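Local atomic coordinates of acetyl transferase (Salmonella typhimurium, PDB entry 1Z9U), a protein that probably transfers an acetyl group from acetyl-CoA to the N-terminal serine of ribosomal protein L7/L12, as a member of the GNAT acyltransferase superfamily. Residues Q37-P42 / Q158-N163; A33-S38 / G97-E102; V131-V136 / H167-Y172. All coordinates share one frame; numbering follows the deposited sequence.

Contact 1: residues Q37-P42 / Q158-N163; sequences QSLDWP and QAEYLN. With SO4 (sulfate ion), chain I; SO4 (sulfate ion), chain J.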
loop_
_atom_site.group_PDB
_atom_site.type_symbol
_atom_site.label_atom_id
_atom_site.label_comp_id
_atom_site.label_asym_id
_atom_site.label_seq_id
_atom_site.Cartn_x
_atom_site.Cartn_y
_atom_site.Cartn_z
ATOM N N GLN B 37 5.820 15.688 12.858
ATOM C CA GLN B 37 6.684 15.181 11.788
ATOM C C GLN B 37 6.509 13.685 11.476
ATOM O O GLN B 37 7.065 13.178 10.497
ATOM C CB GLN B 37 8.148 15.469 12.111
ATOM C CG GLN B 37 8.574 16.875 11.733
ATOM C CD GLN B 37 10.080 17.060 11.753
ATOM O OE1 GLN B 37 10.706 17.250 10.701
ATOM N NE2 GLN B 37 10.678 16.994 12.950
ATOM N N SER B 38 5.737 12.987 12.303
ATOM C CA SER B 38 5.636 11.535 12.215
ATOM C C SER B 38 4.639 11.121 11.141
ATOM O O SER B 38 3.629 11.790 10.934
ATOM C CB SER B 38 5.231 10.944 13.574
ATOM O OG SER B 38 5.310 9.523 13.581
ATOM N N LEU B 39 4.932 10.018 10.457
ATOM C CA LEU B 39 3.950 9.365 9.582
ATOM C C LEU B 39 2.949 8.504 10.365
ATOM O O LEU B 39 1.938 8.096 9.811
ATOM C CB LEU B 39 4.642 8.502 8.510
ATOM C CG LEU B 39 5.668 9.126 7.553
ATOM C CD1 LEU B 39 6.242 8.069 6.615
ATOM C CD2 LEU B 39 5.075 10.279 6.750
ATOM N N ASP B 40 3.217 8.256 11.649
ATOM C CA ASP B 40 2.527 7.187 12.399
ATOM C C ASP B 40 1.408 7.590 13.352
ATOM O O ASP B 40 0.883 6.756 14.109
ATOM C CB ASP B 40 3.543 6.301 13.130
ATOM C CG ASP B 40 4.225 5.312 12.200
ATOM O OD1 ASP B 40 5.353 4.889 12.532
ATOM O OD2 ASP B 40 3.634 4.960 11.142
ATOM N N TRP B 41 1.048 8.865 13.325
ATOM C CA TRP B 41 -0.213 9.307 13.905
ATOM C C TRP B 41 -0.789 10.339 12.945
ATOM O O TRP B 41 -0.075 11.265 12.534
ATOM C CB TRP B 41 -0.010 9.899 15.298
ATOM C CG TRP B 41 -1.287 10.283 15.960
ATOM C CD1 TRP B 41 -1.880 11.509 15.939
ATOM C CD2 TRP B 41 -2.146 9.434 16.737
ATOM N NE1 TRP B 41 -3.052 11.482 16.656
ATOM C CE2 TRP B 41 -3.240 10.221 17.159
ATOM C CE3 TRP B 41 -2.097 8.083 17.121
ATOM C CZ2 TRP B 41 -4.284 9.701 17.944
ATOM C CZ3 TRP B 41 -3.128 7.571 17.906
ATOM C CH2 TRP B 41 -4.206 8.380 18.306
ATOM N N PRO B 42 -2.073 10.186 12.566
ATOM C CA PRO B 42 -2.593 11.140 11.584
ATOM C C PRO B 42 -2.626 12.532 12.215
ATOM O O PRO B 42 -3.034 12.675 13.372
ATOM C CB PRO B 42 -4.001 10.614 11.275
ATOM C CG PRO B 42 -4.061 9.218 11.863
ATOM C CD PRO B 42 -3.094 9.214 12.999
ATOM N N GLN B 158 9.385 10.984 -2.992
ATOM C CA GLN B 158 8.244 11.886 -2.794
ATOM C C GLN B 158 6.948 11.114 -2.525
ATOM O O GLN B 158 5.871 11.485 -2.995
ATOM C CB GLN B 158 8.124 12.857 -3.998
ATOM C CG GLN B 158 9.376 13.768 -4.126
ATOM C CD GLN B 158 9.391 14.725 -5.324
ATOM O OE1 GLN B 158 10.424 15.321 -5.621
ATOM N NE2 GLN B 158 8.271 14.883 -5.995
ATOM N N ALA B 159 7.067 10.030 -1.768
ATOM C CA ALA B 159 5.960 9.106 -1.567
ATOM C C ALA B 159 4.909 9.640 -0.606
ATOM O O ALA B 159 3.736 9.262 -0.681
ATOM C CB ALA B 159 6.474 7.768 -1.092
ATOM N N GLU B 160 5.325 10.529 0.295
ATOM C CA GLU B 160 4.470 10.902 1.411
ATOM C C GLU B 160 4.334 12.419 1.574
ATOM O O GLU B 160 5.327 13.151 1.624
ATOM C CB GLU B 160 4.989 10.237 2.681
ATOM C CG GLU B 160 3.915 9.855 3.668
ATOM C CD GLU B 160 3.114 8.620 3.296
ATOM O OE1 GLU B 160 1.879 8.697 3.395
ATOM O OE2 GLU B 160 3.691 7.578 2.926
ATOM N N TYR B 161 3.092 12.887 1.593
ATOM C CA TYR B 161 2.827 14.312 1.775
ATOM C C TYR B 161 2.633 14.596 3.258
ATOM O O TYR B 161 1.786 13.987 3.918
ATOM C CB TYR B 161 1.598 14.761 0.985
ATOM C CG TYR B 161 1.404 16.268 0.956
ATOM C CD1 TYR B 161 2.144 17.061 0.087
ATOM C CD2 TYR B 161 0.484 16.896 1.800
ATOM C CE1 TYR B 161 1.980 18.441 0.045
ATOM C CE2 TYR B 161 0.307 18.285 1.770
ATOM C CZ TYR B 161 1.061 19.046 0.889
ATOM O OH TYR B 161 0.913 20.414 0.834
ATOM N N LEU B 162 3.453 15.496 3.780
ATOM C CA LEU B 162 3.320 15.930 5.158
ATOM C C LEU B 162 3.840 17.358 5.277
ATOM O O LEU B 162 4.872 17.716 4.690
ATOM C CB LEU B 162 4.051 14.976 6.122
ATOM C CG LEU B 162 3.718 15.109 7.618
ATOM C CD1 LEU B 162 2.385 14.429 7.971
ATOM C CD2 LEU B 162 4.837 14.546 8.478
ATOM N N ASN B 163 3.093 18.174 6.011
ATOM C CA ASN B 163 3.461 19.568 6.272
ATOM C C ASN B 163 3.914 20.336 5.031
ATOM O O ASN B 163 5.028 20.857 4.983
ATOM C CB ASN B 163 4.503 19.628 7.392
ATOM C CG ASN B 163 3.991 19.021 8.675
ATOM O OD1 ASN B 163 2.848 19.261 9.067
ATOM N ND2 ASN B 163 4.818 18.214 9.330
HETATM S S SO4 I . 8.394 18.615 8.284
HETATM O O1 SO4 I . 8.272 19.146 9.641
HETATM O O2 SO4 I . 8.107 19.687 7.333
HETATM O O3 SO4 I . 9.751 18.122 8.059
HETATM O O4 SO4 I . 7.436 17.527 8.088
HETATM S S SO4 J . 8.259 7.990 10.255
HETATM O O1 SO4 J . 8.879 7.207 11.326
HETATM O O2 SO4 J . 9.274 8.624 9.411
HETATM O O3 SO4 J . 7.437 7.053 9.479
HETATM O O4 SO4 J . 7.397 9.003 10.842
#
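Gln37 and Asn163 flank a sulfate ion of chain I whose O4 takes two donors. Asn163 ND2 reaches O4 at 3.0 Å with a nearly straight N-H...O angle of 171°, and Arg135 NH1 supplies the second bond. The same Asn163 nitrogen is bonded to the backbone oxygen of Gln36, which fixes the rotation of the amide. Gln37 extends its chain past the ion.

A second sulfate, chain J, sits on the backbone of the loop 37-42. Both ions probably come from the crystallisation liquor, and CoA is absent from this model. Leu39 N points at O4 of the chain J ion from 2.7 Å with an angle of 174°, whereas the bond from Ser38 OG to this O4 is weak at 3.5 Å. The hydroxyl has a firmer role as acceptor from Asp40 N, 3.1 Å away, which closes an ST turn. This turn, at CoA-binding Ser38, lies in the alpha1-alpha2 loop of the GNAT fold, between helix 32-35 and helix 48-64. Across from it runs strand 151-162, the outer strand of the terminal hairpin; in related N-terminal acetyltransferases the peptide enters between these two elements. A classic beta bulge, Ala159 and Glu160 opposite His167, interrupts the strand's regular pairing.

No hydrogen bond crosses between loop and strand; they touch by van der Waals contact. Leu162 has CG anti to the backbone N (chi1 -166°), and its CD2 branch meets the carbonyl oxygen Gln37 O at 3.3 Å. Leu39 reaches across with its CD2 methyl, which comes within 3.3 Å of Glu160 CG, so the methylene part of the glutamate does the touching. Its carboxylate is engaged in another direction: Glu160 OE1 accepts from Asn91 ND2 of the second subunit, and Tyr161 N donates to OD1 of that Asn91.

Contact 2: residues A33-S38 / G97-E102; sequences AWLQQS and GYWLDE. With SO4 (sulfate ion), chain J.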
loop_
_atom_site.group_PDB
_atom_site.type_symbol
_atom_site.label_atom_id
_atom_site.label_comp_id
_atom_site.label_asym_id
_atom_site.label_seq_id
_atom_site.Cartn_x
_atom_site.Cartn_y
_atom_site.Cartn_z
ATOM N N ALA B 33 4.261 18.189 19.543
ATOM C CA ALA B 33 5.353 18.848 18.797
ATOM C C ALA B 33 6.043 17.907 17.804
ATOM O O ALA B 33 6.004 18.137 16.594
ATOM C CB ALA B 33 6.369 19.513 19.739
ATOM N N TRP B 34 6.627 16.820 18.291
ATOM C CA TRP B 34 7.338 15.914 17.378
ATOM C C TRP B 34 6.469 14.885 16.620
ATOM O O TRP B 34 6.855 14.421 15.531
ATOM C CB TRP B 34 8.503 15.241 18.095
ATOM C CG TRP B 34 8.037 14.311 19.102
ATOM C CD1 TRP B 34 7.711 14.600 20.385
ATOM C CD2 TRP B 34 7.804 12.914 18.920
ATOM N NE1 TRP B 34 7.296 13.464 21.028
ATOM C CE2 TRP B 34 7.346 12.410 20.154
ATOM C CE3 TRP B 34 7.946 12.036 17.833
ATOM C CZ2 TRP B 34 7.016 11.065 20.338
ATOM C CZ3 TRP B 34 7.621 10.692 18.017
ATOM C CH2 TRP B 34 7.165 10.223 19.264
ATOM N N LEU B 35 5.302 14.542 17.162
ATOM C CA LEU B 35 4.321 13.743 16.405
ATOM C C LEU B 35 3.916 14.413 15.087
ATOM O O LEU B 35 3.467 13.747 14.145
ATOM C CB LEU B 35 3.075 13.449 17.249
ATOM C CG LEU B 35 2.771 12.036 17.762
ATOM C CD1 LEU B 35 3.991 11.109 17.816
ATOM C CD2 LEU B 35 2.082 12.091 19.111
ATOM N N GLN B 36 4.083 15.731 15.031
ATOM C CA GLN B 36 3.756 16.530 13.853
ATOM C C GLN B 36 4.585 16.133 12.625
ATOM O O GLN B 36 4.102 16.220 11.492
ATOM C CB GLN B 36 3.931 18.024 14.171
ATOM C CG GLN B 36 2.993 18.956 13.398
ATOM C CD GLN B 36 1.531 18.879 13.857
ATOM O OE1 GLN B 36 1.135 17.991 14.623
ATOM N NE2 GLN B 36 0.727 19.814 13.379
ATOM N N GLN B 37 5.820 15.688 12.858
ATOM C CA GLN B 37 6.684 15.181 11.788
ATOM C C GLN B 37 6.509 13.685 11.476
ATOM O O GLN B 37 7.065 13.178 10.497
ATOM C CB GLN B 37 8.148 15.469 12.111
ATOM C CG GLN B 37 8.574 16.875 11.733
ATOM C CD GLN B 37 10.080 17.060 11.753
ATOM O OE1 GLN B 37 10.706 17.250 10.701
ATOM N NE2 GLN B 37 10.678 16.994 12.950
ATOM N N SER B 38 5.737 12.987 12.303
ATOM C CA SER B 38 5.636 11.535 12.215
ATOM C C SER B 38 4.639 11.121 11.141
ATOM O O SER B 38 3.629 11.790 10.934
ATOM C CB SER B 38 5.231 10.944 13.574
ATOM O OG SER B 38 5.310 9.523 13.581
ATOM N N GLY B 97 3.741 0.483 12.276
ATOM C CA GLY B 97 3.790 1.885 12.703
ATOM C C GLY B 97 3.893 1.939 14.216
ATOM O O GLY B 97 3.398 1.055 14.901
ATOM N N TYR B 98 4.547 2.968 14.747
ATOM C CA TYR B 98 4.712 3.082 16.192
ATOM C C TYR B 98 5.085 4.495 16.583
ATOM O O TYR B 98 5.579 5.260 15.758
ATOM C CB TYR B 98 5.805 2.112 16.701
ATOM C CG TYR B 98 7.191 2.454 16.198
ATOM C CD1 TYR B 98 7.996 3.365 16.876
ATOM C CD2 TYR B 98 7.692 1.882 15.023
ATOM C CE1 TYR B 98 9.248 3.704 16.406
ATOM C CE2 TYR B 98 8.951 2.204 14.552
ATOM C CZ TYR B 98 9.722 3.113 15.251
ATOM O OH TYR B 98 10.970 3.447 14.790
ATOM N N TRP B 99 4.874 4.832 17.848
ATOM C CA TRP B 99 5.560 5.981 18.457
ATOM C C TRP B 99 5.607 5.803 19.961
ATOM O O TRP B 99 4.781 5.084 20.516
ATOM C CB TRP B 99 4.883 7.300 18.083
ATOM C CG TRP B 99 3.439 7.360 18.448
ATOM C CD1 TRP B 99 2.392 6.876 17.720
ATOM C CD2 TRP B 99 2.876 7.942 19.627
ATOM N NE1 TRP B 99 1.210 7.123 18.371
ATOM C CE2 TRP B 99 1.476 7.776 19.546
ATOM C CE3 TRP B 99 3.418 8.598 20.746
ATOM C CZ2 TRP B 99 0.603 8.239 20.542
ATOM C CZ3 TRP B 99 2.554 9.052 21.736
ATOM C CH2 TRP B 99 1.161 8.864 21.630
ATOM N N LEU B 100 6.598 6.419 20.612
ATOM C CA LEU B 100 6.693 6.426 22.068
ATOM C C LEU B 100 6.635 7.840 22.614
ATOM O O LEU B 100 7.153 8.778 22.006
ATOM C CB LEU B 100 8.002 5.796 22.562
ATOM C CG LEU B 100 8.199 4.279 22.617
ATOM C CD1 LEU B 100 9.624 3.981 23.084
ATOM C CD2 LEU B 100 7.156 3.556 23.493
ATOM N N ASP B 101 6.006 7.969 23.773
ATOM C CA ASP B 101 6.064 9.179 24.562
ATOM C C ASP B 101 7.551 9.506 24.826
ATOM O O ASP B 101 8.358 8.604 25.081
ATOM C CB ASP B 101 5.285 8.956 25.862
ATOM C CG ASP B 101 5.505 10.055 26.886
ATOM O OD1 ASP B 101 4.957 11.163 26.719
ATOM O OD2 ASP B 101 6.215 9.798 27.875
ATOM N N GLU B 102 7.896 10.786 24.720
ATOM C CA GLU B 102 9.272 11.276 24.861
ATOM C C GLU B 102 10.039 10.737 26.075
ATOM O O GLU B 102 11.244 10.517 25.997
ATOM C CB GLU B 102 9.279 12.806 24.913
ATOM C CG GLU B 102 9.254 13.486 23.545
ATOM C CD GLU B 102 9.133 15.019 23.652
ATOM O OE1 GLU B 102 10.122 15.722 23.325
ATOM O OE2 GLU B 102 8.053 15.508 24.082
HETATM S S SO4 J . 8.259 7.990 10.255
HETATM O O1 SO4 J . 8.879 7.207 11.326
HETATM O O2 SO4 J . 9.274 8.624 9.411
HETATM O O3 SO4 J . 7.437 7.053 9.479
HETATM O O4 SO4 J . 7.397 9.003 10.842
#
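Leu35 lies over the indole of Trp99 and makes a CH-pi contact: its CD2 methyl stands 4.0 Å from the centroid of the Trp99 six-membered ring and only 8° from the ring normal. CD1 of Leu35 meets the same face farther toward the rim, 3.8 Å from Trp99 CD2. This methyl also lies 3.6 Å above the plane of the Trp34 ring, offset toward its rim, so one leucine branch is packed against two indoles. The first two side-chain torsions of Leu35 are both far from staggered values, which makes the exact placing of the methyls less certain than the overall contact.

The two tryptophans meet by van der Waals contact alone. Their side chains cross at about a right angle, with Trp34 CH2 3.9 Å from Trp99 CB. Trp34 CG sits between its backbone N and carbonyl carbon (chi1 69°), and the indole extends toward the strand from there.

These contacts seat the short helix 32-35 on one face of the GNAT sheet, against strand 93-100. Trp99 also packs on Leu27 and Val28 of helix 21-30. Leu100 points the other way, onto Ile109 and Met110 of helix 109-123; all three residues bind CoA.

Mixed contact occurs just past the end of the strand. Glu102 slides past Trp34 in the reverse direction, its CG 3.2 Å from Trp34 NE1 and its carboxylate plane turned 54° from the ring.

Backbone bonds shape the exit from the helix. Gln37 N bonds to Trp34 O at 3.1 Å, and Ser38 N to Leu35 O at 3.0 Å, the latter within a type I turn that leads to Ser38, itself a CoA-binding residue.

Contact 3: residues V131-V136 / H167-Y172; sequences VIKCRV and HDVNMY. With SO4 (sulfate ion), chain J; SO4 (sulfate ion), chain I.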
loop_
_atom_site.group_PDB
_atom_site.type_symbol
_atom_site.label_atom_id
_atom_site.label_comp_id
_atom_site.label_asym_id
_atom_site.label_seq_id
_atom_site.Cartn_x
_atom_site.Cartn_y
_atom_site.Cartn_z
ATOM N N VAL B 131 7.172 -4.917 7.442
ATOM C CA VAL B 131 7.650 -3.805 6.646
ATOM C C VAL B 131 7.604 -2.537 7.482
ATOM O O VAL B 131 6.617 -2.267 8.173
ATOM C CB VAL B 131 6.772 -3.592 5.380
ATOM C CG1 VAL B 131 7.347 -2.492 4.481
ATOM C CG2 VAL B 131 6.588 -4.891 4.604
ATOM N N ILE B 132 8.693 -1.785 7.428
ATOM C CA ILE B 132 8.728 -0.439 7.978
ATOM C C ILE B 132 8.958 0.548 6.832
ATOM O O ILE B 132 9.942 0.438 6.098
ATOM C CB ILE B 132 9.833 -0.272 9.061
ATOM C CG1 ILE B 132 9.472 -1.070 10.317
ATOM C CG2 ILE B 132 10.032 1.217 9.401
ATOM C CD1 ILE B 132 10.566 -1.067 11.392
ATOM N N LYS B 133 8.034 1.492 6.684
ATOM C CA LYS B 133 8.240 2.656 5.822
ATOM C C LYS B 133 8.470 3.877 6.693
ATOM O O LYS B 133 7.645 4.204 7.550
ATOM C CB LYS B 133 7.027 2.894 4.927
ATOM C CG LYS B 133 6.835 1.828 3.857
ATOM C CD LYS B 133 5.387 1.757 3.374
ATOM C CE LYS B 133 5.036 2.915 2.467
ATOM N NZ LYS B 133 3.667 2.768 1.872
ATOM N N CYS B 134 9.598 4.547 6.499
ATOM C CA CYS B 134 9.825 5.783 7.219
ATOM C C CYS B 134 10.534 6.816 6.353
ATOM O O CYS B 134 11.252 6.469 5.407
ATOM C CB CYS B 134 10.609 5.520 8.507
ATOM S SG CYS B 134 12.236 4.824 8.234
ATOM N N ARG B 135 10.324 8.084 6.692
ATOM C CA ARG B 135 10.996 9.195 6.009
ATOM C C ARG B 135 12.502 9.003 6.037
ATOM O O ARG B 135 13.057 8.615 7.071
ATOM C CB ARG B 135 10.613 10.527 6.650
ATOM C CG ARG B 135 9.222 11.019 6.237
ATOM C CD ARG B 135 8.806 12.276 7.024
ATOM N NE ARG B 135 9.747 13.381 6.843
ATOM C CZ ARG B 135 9.502 14.635 7.221
ATOM N NH1 ARG B 135 8.338 14.946 7.787
ATOM N NH2 ARG B 135 10.410 15.585 7.025
ATOM N N VAL B 136 13.140 9.237 4.889
ATOM C CA VAL B 136 14.601 9.211 4.743
ATOM C C VAL B 136 15.274 10.103 5.778
ATOM O O VAL B 136 16.309 9.733 6.328
ATOM C CB VAL B 136 15.055 9.631 3.296
ATOM C CG1 VAL B 136 16.556 9.935 3.225
ATOM C CG2 VAL B 136 14.701 8.536 2.277
ATOM N N HIS B 167 7.752 13.807 0.631
ATOM C CA HIS B 167 8.978 13.319 1.277
ATOM C C HIS B 167 9.380 11.947 0.776
ATOM O O HIS B 167 8.528 11.087 0.583
ATOM C CB HIS B 167 8.812 13.286 2.810
ATOM C CG HIS B 167 8.496 14.623 3.405
ATOM N ND1 HIS B 167 7.212 15.015 3.717
ATOM C CD2 HIS B 167 9.296 15.668 3.720
ATOM C CE1 HIS B 167 7.234 16.241 4.208
ATOM N NE2 HIS B 167 8.485 16.662 4.214
ATOM N N ASP B 168 10.680 11.755 0.574
ATOM C CA ASP B 168 11.228 10.453 0.217
ATOM C C ASP B 168 11.118 9.526 1.419
ATOM O O ASP B 168 11.390 9.931 2.559
ATOM C CB ASP B 168 12.698 10.573 -0.186
ATOM C CG ASP B 168 12.908 11.403 -1.457
ATOM O OD1 ASP B 168 11.925 11.915 -2.040
ATOM O OD2 ASP B 168 14.076 11.534 -1.876
ATOM N N VAL B 169 10.704 8.288 1.168
ATOM C CA VAL B 169 10.622 7.308 2.240
ATOM C C VAL B 169 11.364 6.013 1.915
ATOM O O VAL B 169 11.259 5.477 0.812
ATOM C CB VAL B 169 9.156 7.074 2.784
ATOM C CG1 VAL B 169 8.161 8.100 2.251
ATOM C CG2 VAL B 169 8.677 5.650 2.609
ATOM N N ASN B 170 12.136 5.547 2.891
ATOM C CA ASN B 170 12.807 4.258 2.835
ATOM C C ASN B 170 11.829 3.145 3.174
ATOM O O ASN B 170 10.997 3.302 4.067
ATOM C CB ASN B 170 13.946 4.227 3.855
ATOM C CG ASN B 170 15.180 4.955 3.365
ATOM O OD1 ASN B 170 15.402 5.087 2.162
ATOM N ND2 ASN B 170 15.994 5.413 4.292
ATOM N N MET B 171 11.936 2.028 2.460
ATOM C CA MET B 171 11.148 0.854 2.764
ATOM C C MET B 171 12.082 -0.239 3.244
ATOM O O MET B 171 13.031 -0.603 2.553
ATOM C CB MET B 171 10.345 0.366 1.541
ATOM C CG MET B 171 9.616 -0.990 1.793
ATOM S SD MET B 171 8.641 -1.662 0.393
ATOM C CE MET B 171 7.149 -0.683 0.562
ATOM N N TYR B 172 11.798 -0.751 4.439
ATOM C CA TYR B 172 12.576 -1.821 5.038
ATOM C C TYR B 172 11.686 -3.034 5.201
ATOM O O TYR B 172 10.495 -2.891 5.461
ATOM C CB TYR B 172 13.060 -1.408 6.425
ATOM C CG TYR B 172 14.088 -0.302 6.484
ATOM C CD1 TYR B 172 15.452 -0.603 6.435
ATOM C CD2 TYR B 172 13.703 1.042 6.659
ATOM C CE1 TYR B 172 16.415 0.386 6.517
ATOM C CE2 TYR B 172 14.666 2.051 6.757
ATOM C CZ TYR B 172 16.025 1.714 6.679
ATOM O OH TYR B 172 17.013 2.685 6.773
HETATM S S SO4 J . 8.259 7.990 10.255
HETATM O O1 SO4 J . 8.879 7.207 11.326
HETATM O O2 SO4 J . 9.274 8.624 9.411
HETATM O O3 SO4 J . 7.437 7.053 9.479
HETATM O O4 SO4 J . 7.397 9.003 10.842
HETATM S S SO4 I . 8.394 18.615 8.284
HETATM O O1 SO4 I . 8.272 19.146 9.641
HETATM O O2 SO4 I . 8.107 19.687 7.333
HETATM O O3 SO4 I . 9.751 18.122 8.059
HETATM O O4 SO4 I . 7.436 17.527 8.088
#
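Strands 131-135 and 167-172 run antiparallel, with segment axes at 155° and 4.5 Å apart at their closest, and bond reciprocally at Ile132-Tyr172 and Cys134-Asn170. In the second pair Asn170 N donates to Cys134 O at 2.8 Å. Val136 N, just past the strand, adds a bond to Asp168 O.

At the non-hydrogen-bonded pair Arg135-Val169 the two side chains diverge. The arginine bends at its third torsion (chi3 59°), and its guanidinium lies flat on the imidazole of His167: centres are 3.8 Å apart, planes 19° apart, with His167 CD2 under the guanidinium rim. At the edge of this flat group lies the chain I sulfate. NH2 of Arg135 bonds to its O3 at 2.8 Å, beside the bond from NH1, while Asp137 forms a salt bridge with NH2. The stack on one face, the sulfate at the edge and the salt bridge together restrict the guanidinium's rotation.

Strand 129-135 bonds to its parallel neighbour 93-100 at Val131, and strand 165-175 of the terminal hairpin pairs with its other edge. Cys134, seen covalently linked to CoA in a structure of this protein, lies farther along, where the two parallel strands part, consistent with the GNAT cofactor cleft. Arg135 N donates a hydrogen bond to O2 of the chain J sulfate, 3.0 Å away.

On the sheet face shared by Ile132, Cys134, Asn170 and Tyr172, Cys134 SG approaches the edge of the Tyr172 ring, 5.2 Å from its centroid, in a sulfur-aromatic contact. Asn142 OD1 accepts from both Tyr172 OH and Asn170 ND2, anchoring these side chains to helix 139-147. On the other side of the sheet, Met171 CG touches Val131 CG1 at 3.8 Å, and Met171 also packs on Met156 of the second subunit.

Contact 3 is a buried strand pair held by regular backbone hydrogen bonds, and contact 2 is a buried helix-on-sheet contact resting on aromatic and aliphatic groups. Contact 1 is a surface meeting of loop and edge strand: no direct hydrogen bond crosses it, and its polar links run through sulfate or to other residues. Contacts 1 and 2 start from the same chain region, sharing Gln37 and Ser38, and are tied by Asp40 OD1 to Tyr98 N. Contacts 1 and 3 use successive strands of the terminal hairpin. The chain J sulfate touches all three contacts, the chain I sulfate contacts 1 and 3. Strands 93-100 and 129-135, neighbours in one sheet, relate contacts 2 and 3; all three contain CoA-binding residues.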